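Local structure of thioredoxin (H-type,TRX-H) (5ZF2) at residues F10-A15 with D50-K55; Q73-L78 with R87-T92. The protein inhibits ASK1-MAPK signalling to promote pathogenesis during infection, as a thioredoxin-like effector of Edwardsiella with a thioredoxin-type CxxC motif. One frame throughout, in Å; residues are numbered along the deposited sequence.

Contact 1 of 2, residues F10-A15 with D50-K55; sequences FTQAQA and DLRVFK
Phe-10 and Ala-13 of helix 7-15 pack on Phe-54 of strand 52-57, a largely apolar helix-on-sheet contact in which the two segments run roughly antiparallel (155°), their axes 9.9 Å apart. Phe-54 is gripped from two directions. The backbone carbon CA of Phe-10 sits over one face of the Phe-54 ring in a CH-pi contact, 4.1 Å from its centroid, while the CB of Ala-13 meets the rim near the ring plane, 3.5 Å from Phe-54 CE2. The Phe-10 ring, its CG anti to the backbone N (chi1 177°), presents an edge to Phe-54 in a T-shaped pair: centroids are 5.8 Å apart and planes turned by 77°. Phe-10 also forms an edge-to-face pair with Phe-68. Two residues earlier on the strand, the bent Arg-52 brings one guanidinium face over Ala-13, whose CB lies 4.0 Å from that plane, toward the rim. Gln-12 NE2 comes up at the guanidinium edge, 3.7 Å from Arg-52 NH1, without a hydrogen bond; Arg-52 NH2 instead salt-bridges Glu-3 and NE hydrogen-bonds Ser-1 OG. Helix 7-15 here spans strand 52-57 as it connects the parallel strands 2-4 and 20-25 on either side, the N-terminal beta-alpha-beta crossover of the thioredoxin fold.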
loop_
_atom_site.group_PDB
_atom_site.type_symbol
_atom_site.label_atom_id
_atom_site.label_comp_id
_atom_site.label_asym_id
_atom_site.label_seq_id
_atom_site.Cartn_x
_atom_site.Cartn_y
_atom_site.Cartn_z
ATOM N N PHE A 10 -10.409 -6.177 -0.399
ATOM C CA PHE A 10 -9.162 -6.479 -1.108
ATOM C C PHE A 10 -9.403 -7.462 -2.249
ATOM O O PHE A 10 -8.924 -7.255 -3.376
ATOM C CB PHE A 10 -8.117 -7.034 -0.139
ATOM C CG PHE A 10 -6.824 -7.429 -0.798
ATOM C CD1 PHE A 10 -5.885 -6.471 -1.156
ATOM C CD2 PHE A 10 -6.548 -8.760 -1.059
ATOM C CE1 PHE A 10 -4.674 -6.857 -1.762
ATOM C CE2 PHE A 10 -5.351 -9.149 -1.677
ATOM C CZ PHE A 10 -4.419 -8.196 -2.018
ATOM N N THR A 11 -10.137 -8.547 -1.981
ATOM C CA THR A 11 -10.356 -9.539 -3.024
ATOM C C THR A 11 -11.146 -8.938 -4.180
ATOM O O THR A 11 -10.863 -9.224 -5.353
ATOM C CB THR A 11 -11.073 -10.783 -2.468
ATOM O OG1 THR A 11 -12.414 -10.460 -2.127
ATOM C CG2 THR A 11 -10.376 -11.336 -1.230
ATOM N N GLN A 12 -12.108 -8.061 -3.876
ATOM C CA GLN A 12 -12.867 -7.434 -4.951
ATOM C C GLN A 12 -11.984 -6.482 -5.753
ATOM O O GLN A 12 -12.072 -6.441 -6.986
ATOM C CB GLN A 12 -14.089 -6.718 -4.384
ATOM C CG GLN A 12 -14.890 -5.958 -5.412
ATOM C CD GLN A 12 -15.201 -4.547 -4.960
ATOM O OE1 GLN A 12 -16.146 -4.334 -4.205
ATOM N NE2 GLN A 12 -14.383 -3.577 -5.383
ATOM N N ALA A 13 -11.103 -5.733 -5.080
ATOM C CA ALA A 13 -10.152 -4.896 -5.812
ATOM C C ALA A 13 -9.241 -5.733 -6.715
ATOM O O ALA A 13 -9.020 -5.382 -7.883
ATOM C CB ALA A 13 -9.320 -4.055 -4.833
ATOM N N GLN A 14 -8.724 -6.856 -6.213
ATOM C CA GLN A 14 -7.827 -7.677 -7.031
ATOM C C GLN A 14 -8.524 -8.253 -8.255
ATOM O O GLN A 14 -7.889 -8.439 -9.300
ATOM C CB GLN A 14 -7.235 -8.815 -6.205
ATOM C CG GLN A 14 -6.310 -8.334 -5.112
ATOM C CD GLN A 14 -4.949 -7.934 -5.648
ATOM O OE1 GLN A 14 -4.811 -6.928 -6.350
ATOM N NE2 GLN A 14 -3.936 -8.724 -5.316
ATOM N N ALA A 15 -9.805 -8.578 -8.146
ATOM C CA ALA A 15 -10.532 -9.120 -9.286
ATOM C C ALA A 15 -10.969 -8.043 -10.284
ATOM O O ALA A 15 -11.355 -8.384 -11.408
ATOM C CB ALA A 15 -11.750 -9.900 -8.789
ATOM N N ASP A 50 -6.723 5.172 -10.817
ATOM C CA ASP A 50 -7.322 3.850 -10.677
ATOM C C ASP A 50 -6.780 3.068 -9.487
ATOM O O ASP A 50 -7.222 1.942 -9.246
ATOM C CB ASP A 50 -7.105 3.029 -11.946
ATOM C CG ASP A 50 -7.812 3.636 -13.154
ATOM O OD1 ASP A 50 -8.932 4.175 -12.997
ATOM O OD2 ASP A 50 -7.233 3.592 -14.249
ATOM N N LEU A 51 -5.844 3.632 -8.740
ATOM C CA LEU A 51 -5.162 2.863 -7.711
ATOM C C LEU A 51 -6.091 2.658 -6.520
ATOM O O LEU A 51 -6.778 3.583 -6.088
ATOM C CB LEU A 51 -3.887 3.587 -7.280
ATOM C CG LEU A 51 -3.049 2.904 -6.210
ATOM C CD1 LEU A 51 -2.493 1.650 -6.762
ATOM C CD2 LEU A 51 -1.893 3.847 -5.779
ATOM N N ARG A 52 -6.138 1.439 -6.011
ATOM C CA ARG A 52 -6.929 1.100 -4.838
ATOM C C ARG A 52 -5.940 0.799 -3.710
ATOM O O ARG A 52 -5.237 -0.213 -3.754
ATOM C CB ARG A 52 -7.824 -0.104 -5.115
ATOM C CG ARG A 52 -8.643 -0.008 -6.375
ATOM C CD ARG A 52 -9.792 0.958 -6.196
ATOM N NE ARG A 52 -10.646 0.599 -5.065
ATOM C CZ ARG A 52 -11.551 -0.383 -5.070
ATOM N NH1 ARG A 52 -11.736 -1.135 -6.158
ATOM N NH2 ARG A 52 -12.271 -0.617 -3.975
ATOM N N VAL A 53 -5.902 1.664 -2.704
ATOM C CA VAL A 53 -4.947 1.565 -1.594
ATOM C C VAL A 53 -5.639 0.923 -0.408
ATOM O O VAL A 53 -6.753 1.329 -0.045
ATOM C CB VAL A 53 -4.406 2.951 -1.212
ATOM C CG1 VAL A 53 -3.402 2.841 -0.029
ATOM C CG2 VAL A 53 -3.811 3.634 -2.433
ATOM N N PHE A 54 -4.993 -0.085 0.201
ATOM C CA PHE A 54 -5.497 -0.691 1.426
ATOM C C PHE A 54 -4.481 -0.520 2.547
ATOM O O PHE A 54 -3.322 -0.924 2.406
ATOM C CB PHE A 54 -5.822 -2.170 1.224
ATOM C CG PHE A 54 -6.912 -2.384 0.240
ATOM C CD1 PHE A 54 -8.244 -2.349 0.656
ATOM C CD2 PHE A 54 -6.620 -2.588 -1.094
ATOM C CE1 PHE A 54 -9.264 -2.521 -0.248
ATOM C CE2 PHE A 54 -7.647 -2.741 -2.021
ATOM C CZ PHE A 54 -8.966 -2.699 -1.586
ATOM N N LYS A 55 -4.923 0.070 3.653
ATOM C CA LYS A 55 -4.071 0.272 4.815
ATOM C C LYS A 55 -4.202 -0.935 5.735
ATOM O O LYS A 55 -5.291 -1.213 6.261
ATOM C CB LYS A 55 -4.443 1.564 5.541
ATOM C CG LYS A 55 -4.303 2.843 4.684
ATOM C CD LYS A 55 -2.898 3.451 4.755
ATOM C CE LYS A 55 -2.835 4.809 4.033
ATOM N NZ LYS A 55 -3.619 5.894 4.714
#

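Contact 2 of 2, residues Q73-L78 with R87-T92; sequences QSTLIL and RSIGET
Residues 75-78 and 87-89 pair as antiparallel strands of a beta hairpin, their axes 4.6 Å apart at closest approach and 170° between N-to-C directions. Leu-76 and Ser-88 form the hydrogen-bonded pair: Leu-76 N reaches Ser-88 O at 2.8 Å in a nearly straight bond, and Ser-88 N returns to Leu-76 O at 2.9 Å with a more bent N-H (140°). Beyond the strand end, Gly-90 N binds Ser-74 O from above the carbonyl plane. Beside this last direct bond a water donates to Ser-74 O, accepts from Glu-91 N and bonds Ser-88 OG. Ser-74 and Thr-75 both face Val-24 on the neighbouring strand, making a G1 beta bulge. Ile-77 and Arg-87, a non-hydrogen-bonded pair, lie alongside each other, and Ile-77 CD1 rests 3.5 Å above the guanidinium plane of Arg-87, offset toward its rim. Arg-87 NE makes a salt bridge to Glu-84 and NH2 a hydrogen bond to the Phe-68 carbonyl. On the same face, Thr-75 OG1 touches Ile-89 CG1 at 3.6 Å and bonds the Gln-72 carbonyl, while Leu-76 and Ser-88 turn to the opposite face, against Phe-100. The Arg-87 guanidinium thus offers one face to apolar Ile-77 while its NE and NH2 keep polar partners.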
loop_
_atom_site.group_PDB
_atom_site.type_symbol
_atom_site.label_atom_id
_atom_site.label_comp_id
_atom_site.label_asym_id
_atom_site.label_seq_id
_atom_site.Cartn_x
_atom_site.Cartn_y
_atom_site.Cartn_z
ATOM N N GLN A 73 6.672 -3.054 9.577
ATOM C CA GLN A 73 5.882 -1.886 9.240
ATOM C C GLN A 73 6.626 -1.087 8.173
ATOM O O GLN A 73 7.821 -1.286 7.940
ATOM C CB GLN A 73 5.644 -1.041 10.490
ATOM C CG GLN A 73 6.965 -0.651 11.170
ATOM C CD GLN A 73 6.832 -0.356 12.662
ATOM O OE1 GLN A 73 7.507 0.530 13.194
ATOM N NE2 GLN A 73 5.966 -1.106 13.340
ATOM N N SER A 74 5.905 -0.182 7.520
ATOM C CA SER A 74 6.412 0.627 6.411
ATOM C C SER A 74 6.691 -0.195 5.158
ATOM O O SER A 74 7.445 0.252 4.284
ATOM C CB SER A 74 7.658 1.440 6.808
ATOM O OG SER A 74 8.837 0.627 6.881
ATOM N N THR A 75 6.068 -1.372 5.028
ATOM C CA THR A 75 6.149 -2.165 3.802
ATOM C C THR A 75 5.051 -1.708 2.850
ATOM O O THR A 75 3.896 -1.525 3.269
ATOM C CB THR A 75 5.988 -3.669 4.068
ATOM O OG1 THR A 75 6.979 -4.123 4.995
ATOM C CG2 THR A 75 6.140 -4.461 2.769
ATOM N N LEU A 76 5.414 -1.504 1.579
ATOM C CA LEU A 76 4.464 -1.189 0.508
ATOM C C LEU A 76 4.567 -2.286 -0.537
ATOM O O LEU A 76 5.683 -2.684 -0.918
ATOM C CB LEU A 76 4.771 0.163 -0.159
ATOM C CG LEU A 76 4.854 1.400 0.733
ATOM C CD1 LEU A 76 5.384 2.620 -0.064
ATOM C CD2 LEU A 76 3.481 1.677 1.292
ATOM N N ILE A 77 3.425 -2.789 -0.978
ATOM C CA ILE A 77 3.384 -3.834 -1.996
ATOM C C ILE A 77 2.449 -3.393 -3.104
ATOM O O ILE A 77 1.282 -3.086 -2.848
ATOM C CB ILE A 77 2.904 -5.180 -1.440
ATOM C CG1 ILE A 77 3.686 -5.540 -0.167
ATOM C CG2 ILE A 77 3.031 -6.252 -2.574
ATOM C CD1 ILE A 77 3.082 -6.736 0.597
ATOM N N LEU A 78 2.937 -3.401 -4.331
ATOM C CA LEU A 78 2.138 -2.927 -5.455
ATOM C C LEU A 78 1.684 -4.139 -6.253
ATOM O O LEU A 78 2.496 -5.001 -6.594
ATOM C CB LEU A 78 2.922 -1.955 -6.342
ATOM C CG LEU A 78 2.136 -1.416 -7.551
ATOM C CD1 LEU A 78 0.905 -0.562 -7.104
ATOM C CD2 LEU A 78 3.024 -0.601 -8.492
ATOM N N ARG A 87 7.757 -4.637 -4.232
ATOM C CA ARG A 87 7.527 -4.244 -2.854
ATOM C C ARG A 87 8.717 -3.403 -2.401
ATOM O O ARG A 87 9.767 -3.354 -3.059
ATOM C CB ARG A 87 7.299 -5.465 -1.946
ATOM C CG ARG A 87 8.504 -6.410 -1.793
ATOM C CD ARG A 87 8.207 -7.486 -0.737
ATOM N NE ARG A 87 7.015 -8.268 -1.082
ATOM C CZ ARG A 87 6.217 -8.839 -0.183
ATOM N NH1 ARG A 87 6.494 -8.702 1.108
ATOM N NH2 ARG A 87 5.144 -9.530 -0.574
ATOM N N SER A 88 8.526 -2.717 -1.281
ATOM C CA SER A 88 9.466 -1.724 -0.783
ATOM C C SER A 88 9.292 -1.639 0.724
ATOM O O SER A 88 8.155 -1.703 1.211
ATOM C CB SER A 88 9.184 -0.360 -1.464
ATOM O OG SER A 88 9.864 0.699 -0.803
ATOM N N ILE A 89 10.396 -1.498 1.470
ATOM C CA ILE A 89 10.332 -1.354 2.933
ATOM C C ILE A 89 11.083 -0.090 3.358
ATOM O O ILE A 89 12.286 0.038 3.101
ATOM C CB ILE A 89 10.921 -2.573 3.669
ATOM C CG1 ILE A 89 10.157 -3.867 3.370
ATOM C CG2 ILE A 89 11.000 -2.312 5.191
ATOM C CD1 ILE A 89 10.999 -5.132 3.719
ATOM N N GLY A 90 10.398 0.815 4.042
ATOM C CA GLY A 90 11.061 1.928 4.689
ATOM C C GLY A 90 11.383 3.121 3.808
ATOM O O GLY A 90 12.002 4.076 4.294
ATOM N N GLU A 91 10.962 3.117 2.550
ATOM C CA GLU A 91 11.301 4.192 1.621
ATOM C C GLU A 91 10.599 5.492 1.983
ATOM O O GLU A 91 9.367 5.518 2.110
ATOM C CB GLU A 91 10.900 3.794 0.198
ATOM C CG GLU A 91 11.159 4.881 -0.832
ATOM C CD GLU A 91 12.646 5.193 -0.937
ATOM O OE1 GLU A 91 13.069 6.307 -0.524
ATOM O OE2 GLU A 91 13.386 4.306 -1.426
ATOM N N THR A 92 11.369 6.594 2.101
ATOM C CA THR A 92 10.753 7.896 2.369
ATOM C C THR A 92 11.158 8.990 1.386
ATOM O O THR A 92 10.788 10.153 1.595
ATOM C CB THR A 92 11.048 8.387 3.798
ATOM O OG1 THR A 92 12.458 8.538 3.975
ATOM C CG2 THR A 92 10.499 7.410 4.844
HETATM O O HOH W 1 8.563 1.273 1.582
#

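Contacts 1 and 2 lie on opposite sides of the chain's centre, about 17 Å apart between their centres, yet both build on one mixed sheet. Strand 20-25 separates strands 52-57 and 75-80, and across it the two contacts meet directly by packing, Leu-51 CD1 to Leu-78 CD1 at 4.1 Å. Phe-68 is a second tie: its ring meets Phe-10 of contact 1 and its carbonyl binds Arg-87 of contact 2. Contact 2 also reaches the probable redox site, since Gln-73 touches Cys-29 and Cys-32 of the CxxC pattern and Ser-74 touches Cys-32. Ser-74 probably occupies the place of the cis-proline of classical thioredoxins, though the Gln-73 to Ser-74 peptide is trans here.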